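Putative phosphosugar isomerase (Clostridium difficile, PDB 3G68) is probably a sugar-phosphate isomerase of the double-SIS family, related to the isomerase part of glucosamine-6-phosphate synthase. Local coordinates at residues B[48-60]-B[150-162]. Sequence-based numbering, arbitrary orientation.
Sequences SGVQVQPYLQNLL and TKLNLMLLGLQIA
Met155, a selenomethionine, lies across one face of the Tyr55 ring, the two side chains crossing at roughly a right angle. Its SE sits 4.5 Å from the centre of the Tyr55 ring and only 13° off the ring normal, a Met-aromatic contact, while CE reaches the rim of that face. The chain, extended beyond CG, carries the selenoether across the face, from Met155 CG, 3.6 Å from Tyr55 CD2 at the CD2/CE2 rim, to SE near the centre. With its CG anti to the backbone N (chi1 174°), Tyr55 reaches across to the second helix, where its OH meets the branch point of Leu159, 3.4 Å from CG; the hydroxyl itself is hydrogen-bonded to Tyr309. Val52 fills the next turn back, CG1 against Met155 and Leu154, CG2 against Lys151.

Farther along, Gly158 makes room for two leucines: Leu56 CD2 comes within 3.6 Å of Gly158 CA, and Leu59 CD2 rests on the backbone beside it, 3.5 Å from Leu159 N. Leu60, the first residue past the helix, turns CD2 onto Ile161 CG2 at 3.8 Å. Toward the start of the segments, Ser48 OG packs on Thr150 CG2 but bonds to Ser45 O.

Segments 48-60 and 150-162, parts of helices 43-59 and 145-165, run in the same general direction, their axes 30° apart; Leu56, Leu60, Leu154 and Ile161 also touch strand 36-40 of the SIS-domain sheet. Lys151 passes obliquely over Gln51, CD against CG, and carries NZ to a salt bridge with Asp222 and a hydrogen bond to Thr311. Gln51 OE1 accepts from Asp222 N, and NE2 bonds to Asp218 O. Cohesion between the segments is therefore apolar and Met-aromatic, while the buried polar ends of Gln51, Tyr55 and Lys151 are satisfied by later parts of the chain.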
loop_
_atom_site.group_PDB
_atom_site.type_symbol
_atom_site.label_atom_id
_atom_site.label_comp_id
_atom_site.label_asym_id
_atom_site.label_seq_id
_atom_site.Cartn_x
_atom_site.Cartn_y
_atom_site.Cartn_z
ATOM N N SER B 48 13.871 -13.523 51.389
ATOM C CA SER B 48 13.578 -12.355 50.550
ATOM C C SER B 48 14.515 -11.213 50.960
ATOM O O SER B 48 15.089 -10.557 50.099
ATOM C CB SER B 48 12.092 -11.959 50.590
ATOM O OG SER B 48 11.733 -11.376 51.834
ATOM N N GLY B 49 14.705 -11.022 52.273
ATOM C CA GLY B 49 15.653 -10.037 52.797
ATOM C C GLY B 49 17.108 -10.343 52.449
ATOM O O GLY B 49 17.863 -9.460 52.019
ATOM N N VAL B 50 17.506 -11.596 52.590
ATOM C CA VAL B 50 18.859 -11.991 52.228
ATOM C C VAL B 50 19.128 -11.662 50.756
ATOM O O VAL B 50 20.175 -11.133 50.396
ATOM C CB VAL B 50 19.088 -13.511 52.441
ATOM C CG1 VAL B 50 20.469 -13.925 51.972
ATOM C CG2 VAL B 50 18.871 -13.922 53.882
ATOM N N GLN B 51 18.163 -11.980 49.900
ATOM C CA GLN B 51 18.347 -11.800 48.478
ATOM C C GLN B 51 18.412 -10.355 48.031
ATOM O O GLN B 51 19.274 -10.028 47.217
ATOM C CB GLN B 51 17.242 -12.521 47.679
ATOM C CG GLN B 51 17.372 -12.390 46.162
ATOM C CD GLN B 51 18.688 -12.901 45.649
ATOM O OE1 GLN B 51 19.188 -13.967 46.093
ATOM N NE2 GLN B 51 19.261 -12.182 44.702
ATOM N N VAL B 52 17.523 -9.513 48.555
ATOM C CA VAL B 52 17.400 -8.115 48.107
ATOM C C VAL B 52 18.293 -7.123 48.874
ATOM O O VAL B 52 18.636 -6.072 48.344
ATOM C CB VAL B 52 15.923 -7.676 48.159
ATOM C CG1 VAL B 52 15.739 -6.252 47.687
ATOM C CG2 VAL B 52 15.108 -8.659 47.282
ATOM N N GLN B 53 18.709 -7.475 50.088
ATOM C CA GLN B 53 19.588 -6.586 50.849
ATOM C C GLN B 53 20.774 -6.030 50.050
ATOM O O GLN B 53 21.043 -4.824 50.148
ATOM C CB GLN B 53 20.026 -7.215 52.184
ATOM C CG GLN B 53 20.939 -6.310 53.028
ATOM C CD GLN B 53 22.401 -6.340 52.596
ATOM O OE1 GLN B 53 22.886 -7.342 52.076
ATOM N NE2 GLN B 53 23.126 -5.251 52.866
ATOM N N PRO B 54 21.499 -6.874 49.288
ATOM C CA PRO B 54 22.599 -6.279 48.524
ATOM C C PRO B 54 22.137 -5.179 47.567
ATOM O O PRO B 54 22.732 -4.103 47.525
ATOM C CB PRO B 54 23.196 -7.461 47.759
ATOM C CG PRO B 54 22.855 -8.659 48.584
ATOM C CD PRO B 54 21.458 -8.339 49.093
ATOM N N TYR B 55 21.069 -5.440 46.826
ATOM C CA TYR B 55 20.525 -4.440 45.897
ATOM C C TYR B 55 20.252 -3.151 46.604
ATOM O O TYR B 55 20.638 -2.076 46.128
ATOM C CB TYR B 55 19.227 -4.965 45.282
ATOM C CG TYR B 55 18.446 -4.001 44.403
ATOM C CD1 TYR B 55 18.823 -3.768 43.091
ATOM C CD2 TYR B 55 17.281 -3.385 44.870
ATOM C CE1 TYR B 55 18.101 -2.893 42.284
ATOM C CE2 TYR B 55 16.540 -2.536 44.050
ATOM C CZ TYR B 55 16.949 -2.312 42.757
ATOM O OH TYR B 55 16.217 -1.479 41.917
ATOM N N LEU B 56 19.610 -3.265 47.762
ATOM C CA LEU B 56 19.224 -2.119 48.529
ATOM C C LEU B 56 20.415 -1.360 49.082
ATOM O O LEU B 56 20.421 -0.121 49.067
ATOM C CB LEU B 56 18.289 -2.517 49.647
ATOM C CG LEU B 56 16.898 -2.912 49.170
ATOM C CD1 LEU B 56 16.088 -3.395 50.397
ATOM C CD2 LEU B 56 16.232 -1.751 48.448
ATOM N N GLN B 57 21.409 -2.109 49.561
ATOM C CA GLN B 57 22.637 -1.506 50.079
ATOM C C GLN B 57 23.342 -0.709 48.967
ATOM O O GLN B 57 23.889 0.356 49.217
ATOM C CB GLN B 57 23.556 -2.587 50.656
ATOM C CG GLN B 57 24.806 -2.063 51.403
ATOM C CD GLN B 57 24.517 -1.295 52.706
ATOM O OE1 GLN B 57 23.417 -1.325 53.251
ATOM N NE2 GLN B 57 25.538 -0.643 53.224
ATOM N N ASN B 58 23.336 -1.251 47.752
ATOM C CA ASN B 58 23.887 -0.574 46.592
ATOM C C ASN B 58 23.070 0.677 46.211
ATOM O O ASN B 58 23.639 1.729 45.955
ATOM C CB ASN B 58 23.949 -1.537 45.422
ATOM C CG ASN B 58 24.568 -0.935 44.199
ATOM O OD1 ASN B 58 23.853 -0.469 43.299
ATOM N ND2 ASN B 58 25.892 -0.906 44.154
ATOM N N LEU B 59 21.744 0.580 46.241
ATOM C CA LEU B 59 20.862 1.689 45.831
ATOM C C LEU B 59 20.813 2.863 46.808
ATOM O O LEU B 59 20.968 4.014 46.405
ATOM C CB LEU B 59 19.435 1.162 45.613
ATOM C CG LEU B 59 18.344 2.078 45.056
ATOM C CD1 LEU B 59 18.748 2.678 43.716
ATOM C CD2 LEU B 59 17.045 1.320 44.933
ATOM N N LEU B 60 20.606 2.567 48.088
ATOM C CA LEU B 60 20.419 3.591 49.106
ATOM C C LEU B 60 21.713 4.093 49.779
ATOM O O LEU B 60 22.809 3.516 49.583
ATOM C CB LEU B 60 19.439 3.071 50.161
ATOM C CG LEU B 60 18.076 2.614 49.652
ATOM C CD1 LEU B 60 17.289 2.034 50.777
ATOM C CD2 LEU B 60 17.346 3.834 48.999
ATOM N N THR B 150 7.390 -10.469 47.143
ATOM C CA THR B 150 7.951 -9.822 48.354
ATOM C C THR B 150 9.331 -9.211 48.007
ATOM O O THR B 150 9.642 -8.060 48.370
ATOM C CB THR B 150 8.016 -10.823 49.551
ATOM O OG1 THR B 150 6.668 -11.229 49.894
ATOM C CG2 THR B 150 8.719 -10.216 50.778
ATOM N N LYS B 151 10.163 -9.959 47.275
ATOM C CA LYS B 151 11.422 -9.408 46.782
ATOM C C LYS B 151 11.168 -8.142 45.932
ATOM O O LYS B 151 11.839 -7.140 46.107
ATOM C CB LYS B 151 12.188 -10.414 45.949
ATOM C CG LYS B 151 12.712 -11.613 46.736
ATOM C CD LYS B 151 13.643 -12.450 45.854
ATOM C CE LYS B 151 12.896 -13.220 44.727
ATOM N NZ LYS B 151 13.798 -14.128 43.995
ATOM N N LEU B 152 10.194 -8.204 45.022
ATOM C CA LEU B 152 9.851 -7.043 44.196
ATOM C C LEU B 152 9.437 -5.868 45.074
ATOM O O LEU B 152 9.898 -4.755 44.877
ATOM C CB LEU B 152 8.704 -7.362 43.235
ATOM C CG LEU B 152 8.204 -6.256 42.304
ATOM C CD1 LEU B 152 9.313 -5.628 41.457
ATOM C CD2 LEU B 152 7.142 -6.862 41.371
ATOM N N ASN B 153 8.579 -6.133 46.046
ATOM C CA ASN B 153 8.063 -5.095 46.969
ATOM C C ASN B 153 9.185 -4.373 47.722
ATOM O O ASN B 153 9.162 -3.142 47.875
ATOM C CB ASN B 153 7.055 -5.706 47.966
ATOM C CG ASN B 153 5.767 -4.903 48.058
ATOM O OD1 ASN B 153 5.189 -4.528 47.030
ATOM N ND2 ASN B 153 5.298 -4.654 49.275
ATOM N N LEU B 154 10.170 -5.150 48.171
ATOM C CA LEU B 154 11.385 -4.629 48.805
ATOM C C LEU B 154 12.229 -3.770 47.841
ATOM O O LEU B 154 12.776 -2.747 48.239
ATOM C CB LEU B 154 12.240 -5.756 49.352
ATOM C CG LEU B 154 11.727 -6.434 50.627
ATOM C CD1 LEU B 154 12.400 -7.789 50.816
ATOM C CD2 LEU B 154 11.964 -5.517 51.826
HETATM N N MSE B 155 12.355 -4.200 46.591
HETATM C CA MSE B 155 13.081 -3.431 45.620
HETATM C C MSE B 155 12.357 -2.106 45.337
HETATM O O MSE B 155 13.009 -1.089 45.205
HETATM C CB MSE B 155 13.280 -4.214 44.318
HETATM C CG MSE B 155 14.262 -5.353 44.462
HETATM SE SE MSE B 155 14.466 -6.224 42.746
HETATM C CE MSE B 155 16.054 -7.287 43.076
ATOM N N LEU B 156 11.034 -2.159 45.184
ATOM C CA LEU B 156 10.224 -0.969 44.918
ATOM C C LEU B 156 10.373 0.040 46.059
ATOM O O LEU B 156 10.605 1.228 45.785
ATOM C CB LEU B 156 8.770 -1.341 44.668
ATOM C CG LEU B 156 8.615 -2.037 43.305
ATOM C CD1 LEU B 156 7.238 -2.610 43.148
ATOM C CD2 LEU B 156 8.955 -1.075 42.149
ATOM N N LEU B 157 10.308 -0.436 47.303
ATOM C CA LEU B 157 10.552 0.416 48.489
ATOM C C LEU B 157 11.839 1.212 48.308
ATOM O O LEU B 157 11.846 2.440 48.515
ATOM C CB LEU B 157 10.633 -0.391 49.787
ATOM C CG LEU B 157 11.049 0.353 51.088
ATOM C CD1 LEU B 157 10.008 1.443 51.449
ATOM C CD2 LEU B 157 11.278 -0.658 52.236
ATOM N N GLY B 158 12.912 0.505 47.943
ATOM C CA GLY B 158 14.219 1.111 47.686
ATOM C C GLY B 158 14.152 2.172 46.607
ATOM O O GLY B 158 14.534 3.316 46.825
ATOM N N LEU B 159 13.642 1.791 45.447
ATOM C CA LEU B 159 13.522 2.695 44.305
ATOM C C LEU B 159 12.715 3.975 44.596
ATOM O O LEU B 159 13.073 5.065 44.145
ATOM C CB LEU B 159 12.933 1.925 43.102
ATOM C CG LEU B 159 13.902 0.945 42.410
ATOM C CD1 LEU B 159 13.172 0.016 41.390
ATOM C CD2 LEU B 159 15.031 1.736 41.711
ATOM N N GLN B 160 11.622 3.809 45.324
ATOM C CA GLN B 160 10.710 4.884 45.726
ATOM C C GLN B 160 11.382 5.843 46.697
ATOM O O GLN B 160 11.218 7.059 46.589
ATOM C CB GLN B 160 9.444 4.280 46.342
ATOM C CG GLN B 160 8.504 3.607 45.294
ATOM C CD GLN B 160 7.485 4.570 44.706
ATOM O OE1 GLN B 160 6.999 5.449 45.401
ATOM N NE2 GLN B 160 7.119 4.372 43.430
ATOM N N ILE B 161 12.159 5.290 47.625
ATOM C CA ILE B 161 12.932 6.100 48.568
ATOM C C ILE B 161 14.012 6.837 47.793
ATOM O O ILE B 161 14.119 8.040 47.908
ATOM C CB ILE B 161 13.585 5.267 49.665
ATOM C CG1 ILE B 161 12.539 4.769 50.653
ATOM C CG2 ILE B 161 14.603 6.094 50.438
ATOM C CD1 ILE B 161 13.077 3.671 51.569
ATOM N N ALA B 162 14.767 6.106 46.978
ATOM C CA ALA B 162 15.870 6.664 46.195
ATOM C C ALA B 162 15.438 7.863 45.339
ATOM O O ALA B 162 16.125 8.895 45.282
ATOM C CB ALA B 162 16.493 5.565 45.319
#